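PDB 4LXR: protein toll from Drosophila melanogaster, which serves as the cell-surface receptor for the cleaved cytokine spaetzle C-106, setting dorsal-ventral polarity in the embryo and triggering antifungal defence. Local coordinates for residues E270-N276 / L297-A301; I225-E231 / N248-F254; I680-P686 / T705-F709; V667-L672 / P686-L692. All blocks are in the same frame, centred on the assembly; numbering follows the deposited sequence.

Contact 1. Residues E270-N276 / L297-A301. With NAG (2-acetamido-2-deoxy-beta-D-glucopyranose), chain D.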
# COMPACT_ATOMS: atom_id res chain seq x y z
N GLU A 270 -15.91 16.82 -22.63
CA GLU A 270 -15.97 15.85 -21.53
C GLU A 270 -17.42 15.64 -21.13
O GLU A 270 -18.17 16.61 -20.95
CB GLU A 270 -15.14 16.32 -20.31
CG GLU A 270 -15.41 15.53 -19.01
CD GLU A 270 -14.26 15.57 -17.99
OE1 GLU A 270 -14.31 14.81 -17.00
OE2 GLU A 270 -13.30 16.35 -18.18
N VAL A 271 -17.83 14.38 -21.02
CA VAL A 271 -19.14 14.03 -20.46
C VAL A 271 -18.96 13.04 -19.30
O VAL A 271 -18.18 12.08 -19.41
CB VAL A 271 -20.11 13.44 -21.52
CG1 VAL A 271 -21.43 13.06 -20.88
CG2 VAL A 271 -20.34 14.45 -22.67
N ARG A 272 -19.65 13.31 -18.19
CA ARG A 272 -19.67 12.43 -17.02
C ARG A 272 -21.08 11.92 -16.76
O ARG A 272 -22.02 12.70 -16.56
CB ARG A 272 -19.19 13.18 -15.78
CG ARG A 272 -17.71 13.52 -15.77
CD ARG A 272 -17.42 14.56 -14.69
NE ARG A 272 -16.04 15.03 -14.76
CZ ARG A 272 -15.44 15.71 -13.79
NH1 ARG A 272 -16.11 15.98 -12.67
NH2 ARG A 272 -14.18 16.11 -13.93
N LEU A 273 -21.23 10.59 -16.79
CA LEU A 273 -22.44 9.96 -16.29
C LEU A 273 -22.01 8.87 -15.32
O LEU A 273 -21.97 7.69 -15.66
CB LEU A 273 -23.32 9.40 -17.43
CG LEU A 273 -24.78 9.16 -17.01
CD1 LEU A 273 -25.75 9.31 -18.17
CD2 LEU A 273 -25.00 7.82 -16.34
N MET A 274 -21.71 9.28 -14.09
CA MET A 274 -21.16 8.40 -13.06
C MET A 274 -22.20 8.14 -11.98
O MET A 274 -23.01 9.00 -11.68
CB MET A 274 -19.92 9.05 -12.45
CG MET A 274 -18.86 9.43 -13.50
SD MET A 274 -17.70 10.65 -12.88
CE MET A 274 -16.91 9.70 -11.57
N ASN A 275 -22.17 6.95 -11.39
CA ASN A 275 -23.01 6.65 -10.23
C ASN A 275 -24.49 6.93 -10.46
O ASN A 275 -25.17 7.52 -9.61
CB ASN A 275 -22.51 7.39 -9.00
CG ASN A 275 -21.12 6.96 -8.62
OD1 ASN A 275 -20.86 5.77 -8.40
ND2 ASN A 275 -20.20 7.93 -8.56
N ASN A 276 -24.98 6.52 -11.61
CA ASN A 276 -26.40 6.50 -11.81
C ASN A 276 -27.00 5.62 -10.70
O ASN A 276 -26.42 4.60 -10.33
CB ASN A 276 -26.69 5.95 -13.20
CG ASN A 276 -28.09 6.25 -13.68
OD1 ASN A 276 -28.42 7.40 -13.99
ND2 ASN A 276 -28.91 5.22 -13.77
N LEU A 297 -14.45 10.61 -21.23
CA LEU A 297 -15.72 10.02 -20.85
C LEU A 297 -15.61 9.28 -19.53
O LEU A 297 -14.66 8.53 -19.33
CB LEU A 297 -16.24 9.11 -21.95
CG LEU A 297 -16.60 9.88 -23.22
CD1 LEU A 297 -16.71 8.97 -24.39
CD2 LEU A 297 -17.91 10.66 -23.05
N ARG A 298 -16.57 9.51 -18.64
CA ARG A 298 -16.69 8.79 -17.38
C ARG A 298 -18.09 8.24 -17.31
O ARG A 298 -19.05 8.99 -17.23
CB ARG A 298 -16.47 9.70 -16.17
CG ARG A 298 -15.31 10.67 -16.26
CD ARG A 298 -13.97 9.96 -16.35
NE ARG A 298 -12.88 10.93 -16.22
CZ ARG A 298 -11.60 10.65 -16.40
NH1 ARG A 298 -11.21 9.42 -16.72
NH2 ARG A 298 -10.70 11.61 -16.26
N LEU A 299 -18.19 6.91 -17.33
CA LEU A 299 -19.47 6.25 -17.48
C LEU A 299 -19.54 5.10 -16.50
O LEU A 299 -18.79 4.12 -16.60
CB LEU A 299 -19.63 5.75 -18.93
CG LEU A 299 -19.44 6.80 -20.04
CD1 LEU A 299 -19.29 6.12 -21.41
CD2 LEU A 299 -20.60 7.83 -20.06
N ARG A 300 -20.44 5.23 -15.53
CA ARG A 300 -20.63 4.21 -14.52
C ARG A 300 -22.10 4.24 -14.13
O ARG A 300 -22.57 5.18 -13.49
CB ARG A 300 -19.75 4.48 -13.30
CG ARG A 300 -20.00 3.48 -12.18
CD ARG A 300 -19.74 4.04 -10.81
NE ARG A 300 -19.84 3.00 -9.79
CZ ARG A 300 -18.91 2.78 -8.87
NH1 ARG A 300 -17.82 3.54 -8.85
NH2 ARG A 300 -19.05 1.80 -7.99
N ALA A 301 -22.84 3.21 -14.54
CA ALA A 301 -24.28 3.22 -14.39
C ALA A 301 -24.89 1.81 -14.48
O ALA A 301 -26.05 1.65 -14.88
CB ALA A 301 -24.89 4.13 -15.43
C1 NAG D . -5.78 10.45 -19.54
C2 NAG D . -5.50 11.30 -18.29
C3 NAG D . -4.02 11.66 -18.22
C4 NAG D . -3.14 10.42 -18.36
C5 NAG D . -3.53 9.63 -19.60
C6 NAG D . -2.77 8.32 -19.76
C7 NAG D . -7.35 12.66 -17.44
C8 NAG D . -8.06 13.98 -17.52
N2 NAG D . -6.31 12.50 -18.26
O3 NAG D . -3.76 12.30 -16.98
O4 NAG D . -1.78 10.83 -18.49
O5 NAG D . -4.92 9.29 -19.54
O6 NAG D . -2.86 7.50 -18.60
O7 NAG D . -7.71 11.77 -16.67
O HOH W 1 -12.53 13.57 -15.52
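Val271 and Leu273 pack against Leu297, Leu299 and Ala301 on the buried face of two neighbouring parallel strands and the turn that follows, and this is the fully buried half of the contact. The CB of Val271 rests 3.9 Å from Leu297 CD2, and farther along the CD2 of Leu273 reaches Ala301 CB. Backbone bonds pin the register: Leu273 N gives its hydrogen to Arg298 O (2.7 Å), and Arg300 N gives its own to Leu273 O in a nearly straight bond (172°). These are consecutive leucine-rich repeats, LRR 6 and LRR 7, whose strands line up along the solenoid while the leucines fill its interior. The other face is polar and only partly buried. There Arg298 lies alongside Arg272 and Met274, its CB 3.6 Å from Met274 SD, and a bend at chi2 (-64°) carries the guanidinium off toward the glycan. Arg298 NH2 gives a hydrogen bond to O7 of N-acetylglucosamine at 3.0 Å, near the guanidinium plane, NH1 bonds Ser321, and a water links NE to Glu270 OE1. Glu270 OE1 also takes Arg272 NE in a salt bridge (2.8 Å). At the strand ends Arg300 sets one guanidinium face against Asn275 OD1, while Asn275 ND2 bonds Asn59 of a spaetzle chain; an alanine in place of Arg300 would probably leave Asn275 OD1 without the guanidinium face over it and cost the packing against Pro61 of the same spaetzle chain.

Contact 2. Residues I225-E231 / N248-F254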
# COMPACT_ATOMS: atom_id res chain seq x y z
N ILE A 225 -25.53 19.11 -13.69
CA ILE A 225 -26.82 18.83 -13.10
C ILE A 225 -26.83 17.47 -12.42
O ILE A 225 -27.86 16.82 -12.36
CB ILE A 225 -27.98 18.91 -14.15
CG1 ILE A 225 -27.68 18.06 -15.39
CG2 ILE A 225 -28.22 20.36 -14.56
CD1 ILE A 225 -28.82 18.06 -16.44
N HIS A 226 -25.67 17.06 -11.91
CA HIS A 226 -25.59 15.81 -11.16
C HIS A 226 -26.47 15.84 -9.91
O HIS A 226 -26.74 16.90 -9.36
CB HIS A 226 -24.14 15.36 -10.90
CG HIS A 226 -23.44 16.03 -9.75
ND1 HIS A 226 -22.57 17.08 -9.91
CD2 HIS A 226 -23.39 15.71 -8.43
CE1 HIS A 226 -22.06 17.43 -8.74
NE2 HIS A 226 -22.54 16.61 -7.82
N ASP A 227 -26.97 14.66 -9.53
CA ASP A 227 -27.82 14.48 -8.35
C ASP A 227 -29.05 15.42 -8.34
O ASP A 227 -29.23 16.20 -7.40
CB ASP A 227 -27.00 14.64 -7.06
CG ASP A 227 -27.85 14.45 -5.82
OD1 ASP A 227 -28.74 13.58 -5.83
OD2 ASP A 227 -27.63 15.20 -4.84
N ASN A 228 -29.88 15.32 -9.37
CA ASN A 228 -31.10 16.09 -9.43
C ASN A 228 -32.32 15.20 -9.49
O ASN A 228 -33.39 15.67 -9.86
CB ASN A 228 -31.11 17.03 -10.65
CG ASN A 228 -30.62 18.41 -10.30
OD1 ASN A 228 -31.40 19.24 -9.84
ND2 ASN A 228 -29.33 18.66 -10.50
N GLY A 229 -32.15 13.92 -9.16
CA GLY A 229 -33.25 12.96 -9.21
C GLY A 229 -33.89 12.88 -10.59
O GLY A 229 -35.07 12.58 -10.70
N ILE A 230 -33.11 13.14 -11.64
CA ILE A 230 -33.63 13.13 -13.02
C ILE A 230 -33.83 11.71 -13.54
O ILE A 230 -32.90 10.89 -13.51
CB ILE A 230 -32.70 13.92 -13.98
CG1 ILE A 230 -32.57 15.38 -13.55
CG2 ILE A 230 -33.22 13.85 -15.43
CD1 ILE A 230 -31.68 16.20 -14.49
N GLU A 231 -35.04 11.42 -14.02
CA GLU A 231 -35.37 10.08 -14.52
C GLU A 231 -35.24 9.97 -16.03
O GLU A 231 -34.81 8.94 -16.55
CB GLU A 231 -36.79 9.67 -14.10
CG GLU A 231 -36.93 9.36 -12.64
CD GLU A 231 -38.36 9.18 -12.21
OE1 GLU A 231 -39.23 9.01 -13.09
OE2 GLU A 231 -38.63 9.22 -11.00
N ASN A 248 -22.22 17.34 -16.93
CA ASN A 248 -22.27 16.35 -15.88
C ASN A 248 -23.70 15.90 -15.56
O ASN A 248 -24.50 16.69 -15.06
CB ASN A 248 -21.55 16.82 -14.61
CG ASN A 248 -21.33 15.68 -13.60
OD1 ASN A 248 -21.74 14.55 -13.83
ND2 ASN A 248 -20.65 15.98 -12.50
N LEU A 249 -23.99 14.63 -15.84
CA LEU A 249 -25.30 14.04 -15.64
C LEU A 249 -25.30 13.00 -14.53
O LEU A 249 -26.25 12.22 -14.42
CB LEU A 249 -25.75 13.34 -16.92
CG LEU A 249 -25.82 14.16 -18.21
CD1 LEU A 249 -26.29 13.29 -19.39
CD2 LEU A 249 -26.75 15.36 -18.03
N SER A 250 -24.25 12.98 -13.70
CA SER A 250 -24.04 11.91 -12.72
C SER A 250 -25.11 11.85 -11.63
O SER A 250 -25.89 12.78 -11.45
CB SER A 250 -22.65 12.02 -12.06
OG SER A 250 -21.60 11.96 -13.01
N ALA A 251 -25.13 10.73 -10.91
CA ALA A 251 -25.94 10.57 -9.72
C ALA A 251 -27.40 10.89 -9.96
O ALA A 251 -28.06 11.46 -9.10
CB ALA A 251 -25.36 11.40 -8.56
N ASN A 252 -27.91 10.53 -11.13
CA ASN A 252 -29.32 10.68 -11.42
C ASN A 252 -30.00 9.31 -11.52
O ASN A 252 -29.46 8.30 -11.06
CB ASN A 252 -29.53 11.55 -12.68
CG ASN A 252 -29.34 13.03 -12.39
OD1 ASN A 252 -30.06 13.60 -11.57
ND2 ASN A 252 -28.36 13.66 -13.03
N LEU A 253 -31.19 9.28 -12.10
CA LEU A 253 -32.03 8.09 -12.05
C LEU A 253 -32.42 7.57 -13.43
O LEU A 253 -33.55 7.10 -13.62
CB LEU A 253 -33.30 8.39 -11.23
CG LEU A 253 -33.09 8.87 -9.79
CD1 LEU A 253 -34.37 9.41 -9.19
CD2 LEU A 253 -32.55 7.74 -8.94
N PHE A 254 -31.51 7.65 -14.41
CA PHE A 254 -31.86 7.27 -15.78
C PHE A 254 -32.02 5.77 -15.94
O PHE A 254 -31.19 4.99 -15.45
CB PHE A 254 -30.81 7.74 -16.78
CG PHE A 254 -30.60 9.23 -16.79
CD1 PHE A 254 -31.53 10.07 -17.42
CD2 PHE A 254 -29.50 9.79 -16.18
CE1 PHE A 254 -31.35 11.44 -17.44
CE2 PHE A 254 -29.30 11.17 -16.19
CZ PHE A 254 -30.23 11.99 -16.82
O HOH W 2 -30.50 11.77 -7.68
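An asparagine ladder, the hallmark of leucine-rich repeats, joins the turns that follow the strands of LRR 4 and LRR 5, and here Asn252 is the rung that holds 225-231 to 248-254. Asn252 OD1 accepts two backbone hydrogens from the preceding turn, from Asn228 N at 2.8 Å and from Ile230 N at 3.1 Å, which arrive from opposite faces of the carbonyl plane. The ND2 points the other way and gives a straight bond (177°) to Ile225 O, with a second to Leu249 O in its own segment. Ile225 O is gripped in turn by Asn228 ND2, the equivalent asparagine one repeat back, so the two asparagines share this carbonyl oxygen, reaching it from opposite faces of its plane. Replacing Asn252 by a leucine would probably strand the amide hydrogens of Asn228 and Ile230 inside the solenoid and leave the preceding turn less firmly fixed. Around the rung the backbones keep pace, with Asp227 N bonded to Ser250 O and Leu253 N to Ile230 O (2.7 Å). Apolar groups fill the interior: Ile225 CD1 lies alongside Leu249 CD2, and Ile230 CG2 packs on Phe254 CE1 at 3.7 Å, while Ile230 O sits over the middle of that ring. Toward the ligand His226 and Ala251 both pack on Ala58 of a spaetzle chain. Beside His226, Asn248 forms an Asx turn, its OD1 taking hydrogens from Ser250 N and, on an in-plane lone pair, from Ser250 OG at 2.7 Å.

Contact 3. Residues I680-P686 / T705-F709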
# COMPACT_ATOMS: atom_id res chain seq x y z
N ILE A 680 39.81 -55.18 27.27
CA ILE A 680 39.91 -54.51 25.98
C ILE A 680 41.15 -54.97 25.23
O ILE A 680 42.27 -54.80 25.70
CB ILE A 680 40.03 -52.98 26.13
CG1 ILE A 680 38.86 -52.41 26.94
CG2 ILE A 680 40.10 -52.34 24.75
CD1 ILE A 680 37.52 -52.45 26.22
N ASP A 681 40.95 -55.55 24.06
CA ASP A 681 42.08 -55.89 23.21
C ASP A 681 42.25 -54.79 22.18
O ASP A 681 41.27 -54.25 21.66
CB ASP A 681 41.86 -57.23 22.52
CG ASP A 681 43.17 -57.91 22.16
OD1 ASP A 681 43.80 -57.50 21.17
OD2 ASP A 681 43.57 -58.85 22.88
N VAL A 682 43.50 -54.47 21.87
CA VAL A 682 43.81 -53.49 20.84
C VAL A 682 43.23 -53.87 19.46
O VAL A 682 42.93 -53.01 18.64
CB VAL A 682 45.34 -53.26 20.74
CG1 VAL A 682 46.03 -54.55 20.28
CG2 VAL A 682 45.66 -52.10 19.81
N ASP A 683 43.04 -55.17 19.21
CA ASP A 683 42.46 -55.60 17.94
C ASP A 683 40.93 -55.52 17.94
O ASP A 683 40.28 -55.94 16.98
CB ASP A 683 42.99 -56.97 17.49
CG ASP A 683 42.68 -58.09 18.47
OD1 ASP A 683 41.52 -58.19 18.94
OD2 ASP A 683 43.60 -58.88 18.77
N GLN A 684 40.38 -54.99 19.02
CA GLN A 684 38.96 -54.67 19.10
C GLN A 684 38.75 -53.17 18.89
O GLN A 684 37.62 -52.70 18.93
CB GLN A 684 38.39 -55.08 20.46
CG GLN A 684 38.17 -56.57 20.64
CD GLN A 684 37.94 -56.94 22.10
OE1 GLN A 684 38.22 -56.16 23.01
NE2 GLN A 684 37.43 -58.15 22.33
N LEU A 685 39.84 -52.43 18.68
CA LEU A 685 39.75 -50.98 18.59
C LEU A 685 39.85 -50.47 17.16
O LEU A 685 40.89 -50.62 16.53
CB LEU A 685 40.82 -50.31 19.45
CG LEU A 685 40.77 -50.61 20.94
CD1 LEU A 685 41.96 -50.00 21.66
CD2 LEU A 685 39.45 -50.12 21.54
N PRO A 686 38.77 -49.86 16.65
CA PRO A 686 38.77 -49.32 15.28
C PRO A 686 39.94 -48.38 15.03
O PRO A 686 40.38 -47.65 15.92
CB PRO A 686 37.42 -48.61 15.17
CG PRO A 686 36.82 -48.63 16.55
CD PRO A 686 37.44 -49.78 17.27
N THR A 705 49.67 -52.65 25.22
CA THR A 705 49.35 -52.52 23.81
C THR A 705 48.17 -51.55 23.57
O THR A 705 48.15 -50.81 22.57
CB THR A 705 49.08 -53.89 23.15
OG1 THR A 705 48.80 -53.69 21.76
CG2 THR A 705 47.90 -54.58 23.81
N VAL A 706 47.21 -51.55 24.48
CA VAL A 706 46.09 -50.63 24.39
C VAL A 706 46.54 -49.21 24.72
O VAL A 706 46.10 -48.25 24.09
CB VAL A 706 44.94 -51.04 25.32
CG1 VAL A 706 43.90 -49.92 25.40
CG2 VAL A 706 44.30 -52.31 24.82
N LEU A 707 47.45 -49.10 25.68
CA LEU A 707 47.98 -47.80 26.09
C LEU A 707 48.79 -47.18 24.96
O LEU A 707 48.76 -45.97 24.77
CB LEU A 707 48.82 -47.92 27.37
CG LEU A 707 48.08 -48.55 28.56
CD1 LEU A 707 49.01 -48.73 29.75
CD2 LEU A 707 46.86 -47.71 28.94
N GLY A 708 49.51 -48.02 24.20
CA GLY A 708 50.28 -47.54 23.06
C GLY A 708 49.37 -46.96 21.99
O GLY A 708 49.64 -45.90 21.42
N PHE A 709 48.27 -47.66 21.73
CA PHE A 709 47.23 -47.23 20.79
C PHE A 709 46.66 -45.87 21.19
O PHE A 709 46.47 -44.98 20.36
CB PHE A 709 46.13 -48.30 20.77
CG PHE A 709 44.97 -47.98 19.86
CD1 PHE A 709 43.94 -47.15 20.29
CD2 PHE A 709 44.88 -48.55 18.60
CE1 PHE A 709 42.85 -46.86 19.47
CE2 PHE A 709 43.80 -48.28 17.77
CZ PHE A 709 42.78 -47.44 18.21
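Phe709 meets the loop 680-686 chiefly through its ring. Leu685 CD1 sits over one face of the Phe709 ring in a CH-pi contact, 4.0 Å from the ring centroid and 20° off its normal. Leu685 CB approaches the same ring at CZ. At the edge, near the ring plane, Pro686 O comes to 3.3 Å from Phe709 CZ, while Arg717 adds a cation-pi contact. With its CG anti to the backbone N (chi1 179°), Phe709 sends the ring from the helix in the direction of the loop. The helix 704-710 and the short 3-10 turn 682-684 lie on the convex flank of consecutive leucine-rich repeats, LRR 17 and LRR 18, where the chain returns from one strand to the next. Van der Waals contacts of the branched side chains make up much of the rest. Val682 divides its branches, CG1 lying 3.3 Å from Thr705 OG1 and CG2 packing at 3.8 Å on Phe709 CD2. Val706 presses CG2 against Ile680 O, also 3.3 Å away, and turns CG1 toward Leu685 CD1. Two side-chain hydrogen bonds brace the loop from within: Asp681 OD1 takes the hydrogen of Asp683 N on its anti lone pair, an Asx turn, and Gln684 OE1 accepts from Asp681 N at 3.0 Å.

Contact 4. Residues V667-L672 / P686-L692. With NAG (2-acetamido-2-deoxy-beta-D-glucopyranose), chain K.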
# COMPACT_ATOMS: atom_id res chain seq x y z
N VAL A 667 34.39 -46.61 12.73
CA VAL A 667 33.97 -45.80 13.87
C VAL A 667 35.11 -44.91 14.36
O VAL A 667 36.25 -45.37 14.52
CB VAL A 667 33.52 -46.70 15.04
CG1 VAL A 667 33.44 -45.91 16.36
CG2 VAL A 667 32.19 -47.39 14.72
N THR A 668 34.82 -43.63 14.58
CA THR A 668 35.83 -42.70 15.08
C THR A 668 35.61 -42.35 16.55
O THR A 668 36.50 -41.80 17.22
CB THR A 668 35.88 -41.41 14.24
OG1 THR A 668 34.64 -40.71 14.38
CG2 THR A 668 36.11 -41.74 12.79
N SER A 669 34.44 -42.67 17.07
CA SER A 669 34.10 -42.31 18.44
C SER A 669 33.31 -43.45 19.07
O SER A 669 32.22 -43.79 18.59
CB SER A 669 33.25 -41.04 18.45
OG SER A 669 33.60 -40.20 19.52
N LEU A 670 33.87 -44.05 20.11
CA LEU A 670 33.19 -45.10 20.86
C LEU A 670 32.73 -44.55 22.20
O LEU A 670 33.54 -44.17 23.03
CB LEU A 670 34.10 -46.29 21.10
CG LEU A 670 34.27 -47.29 19.95
CD1 LEU A 670 35.38 -48.31 20.26
CD2 LEU A 670 32.94 -47.98 19.67
N HIS A 671 31.41 -44.51 22.40
CA HIS A 671 30.82 -44.01 23.63
C HIS A 671 30.18 -45.19 24.34
O HIS A 671 29.04 -45.57 24.05
CB HIS A 671 29.78 -42.93 23.32
CG HIS A 671 30.31 -41.83 22.44
ND1 HIS A 671 30.84 -40.66 22.96
CD2 HIS A 671 30.44 -41.74 21.10
CE1 HIS A 671 31.24 -39.89 21.96
NE2 HIS A 671 31.01 -40.53 20.82
N LEU A 672 30.94 -45.77 25.26
CA LEU A 672 30.57 -47.04 25.86
C LEU A 672 30.35 -46.95 27.37
O LEU A 672 30.36 -47.96 28.05
CB LEU A 672 31.66 -48.08 25.57
CG LEU A 672 32.07 -48.16 24.09
CD1 LEU A 672 33.31 -49.03 23.92
CD2 LEU A 672 30.90 -48.70 23.25
N PRO A 686 38.77 -49.86 16.65
CA PRO A 686 38.77 -49.32 15.28
C PRO A 686 39.94 -48.38 15.03
O PRO A 686 40.38 -47.65 15.92
CB PRO A 686 37.42 -48.61 15.17
CG PRO A 686 36.82 -48.63 16.55
CD PRO A 686 37.44 -49.78 17.27
N THR A 687 40.45 -48.42 13.80
CA THR A 687 41.72 -47.78 13.46
C THR A 687 41.65 -46.25 13.40
O THR A 687 42.63 -45.57 13.71
CB THR A 687 42.30 -48.40 12.16
OG1 THR A 687 43.59 -48.97 12.45
CG2 THR A 687 42.42 -47.37 11.03
N ASN A 688 40.50 -45.70 13.02
CA ASN A 688 40.35 -44.25 12.94
C ASN A 688 39.86 -43.61 14.23
O ASN A 688 39.52 -42.42 14.26
CB ASN A 688 39.42 -43.88 11.77
CG ASN A 688 40.06 -44.14 10.43
OD1 ASN A 688 41.28 -43.99 10.28
ND2 ASN A 688 39.25 -44.53 9.45
N LEU A 689 39.82 -44.42 15.30
CA LEU A 689 39.33 -43.99 16.61
C LEU A 689 40.10 -42.81 17.18
O LEU A 689 41.33 -42.81 17.19
CB LEU A 689 39.41 -45.16 17.61
CG LEU A 689 38.44 -45.13 18.79
CD1 LEU A 689 36.98 -45.22 18.31
CD2 LEU A 689 38.74 -46.25 19.77
N THR A 690 39.37 -41.80 17.67
CA THR A 690 39.99 -40.64 18.32
C THR A 690 39.39 -40.38 19.69
O THR A 690 39.84 -39.50 20.43
CB THR A 690 39.83 -39.35 17.49
OG1 THR A 690 38.45 -38.97 17.47
CG2 THR A 690 40.32 -39.54 16.04
N HIS A 691 38.38 -41.16 20.05
CA HIS A 691 37.75 -41.02 21.36
C HIS A 691 37.24 -42.39 21.84
O HIS A 691 36.56 -43.12 21.10
CB HIS A 691 36.61 -39.99 21.28
CG HIS A 691 35.86 -39.80 22.56
ND1 HIS A 691 36.33 -39.03 23.60
CD2 HIS A 691 34.66 -40.29 22.97
CE1 HIS A 691 35.46 -39.05 24.59
NE2 HIS A 691 34.44 -39.80 24.24
N LEU A 692 37.61 -42.74 23.07
CA LEU A 692 37.21 -44.01 23.65
C LEU A 692 36.71 -43.76 25.06
O LEU A 692 37.49 -43.46 25.97
CB LEU A 692 38.39 -44.98 23.68
CG LEU A 692 38.20 -46.40 24.21
CD1 LEU A 692 37.25 -47.21 23.31
CD2 LEU A 692 39.56 -47.13 24.36
C1 NAG K . 39.88 -44.29 8.18
C2 NAG K . 39.31 -45.18 7.08
C3 NAG K . 40.03 -44.92 5.76
C4 NAG K . 39.96 -43.44 5.41
C5 NAG K . 40.48 -42.59 6.56
C6 NAG K . 40.28 -41.11 6.34
C7 NAG K . 38.32 -47.34 7.71
C8 NAG K . 38.60 -48.77 8.06
N2 NAG K . 39.40 -46.59 7.44
O3 NAG K . 39.46 -45.70 4.72
O4 NAG K . 40.74 -43.19 4.24
O5 NAG K . 39.78 -42.91 7.78
O6 NAG K . 38.94 -40.72 6.62
O7 NAG K . 37.18 -46.88 7.68
O HOH W 3 37.85 -46.70 12.79
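Leu670, Thr668 and His691 carry most of this contact between the parallel strands of LRR 17 and LRR 18, neighbouring leucine-rich repeats in the membrane-proximal part of the ectodomain. Leu670 points into the solenoid interior. Leu670 CD1 lies 3.7 Å from Leu692 CD1, the two side chains running alongside each other, and also touches Pro686 CD. Leu689 comes across Leu670 at about a right angle, bringing CD1 within 3.8 Å of Leu670 CG; a CG anti to the backbone N (chi1 -155°) sends that leucine inward. The backbone of Leu670 is held as well, its N-H giving a nearly straight bond (175°) to His691 O. Thr668 works mainly through its carbonyl: Thr668 O accepts the hydrogen of Thr690 N at 2.9 Å and that of His691 N more weakly. Thr668 OG1 is hydrogen-bonded to Met644 N of the preceding strand, and the CG2 methyl faces Asn688. On the polar face His691 lays CB near Ser669 OG and brings CD2 to 3.6 Å from His671 CE1, the ring planes inclined at 40°; His671 in turn stacks on His647. Where the strands have not yet paired, a water joins Val667 O to Asn688 N, which lies within the type I turn 686-689. Asn688 bears an N-linked sugar, its ND2 covalently bonded to C1 of N-acetylglucosamine at 1.4 Å.

From the N terminus, contact 2 comes first, closing the turn of chain between LRR 4 and LRR 5; contact 1 follows in series, joining LRR 6 to LRR 7. The two touch where Met274 O meets Ala251 N and Asn276 ND2 meets Phe254 O, so four successive repeats are tied together beside the bound spaetzle. The chain then runs on to the C-terminal repeats, whose contacts lie about 85 to 103 Å away, centre to centre. There contacts 4 and 3 alternate along the sequence and share Pro686. Contact 4 pairs the strands of LRR 17 and LRR 18, contact 3 joins their outer returns, and Leu685 touches Leu692 between them.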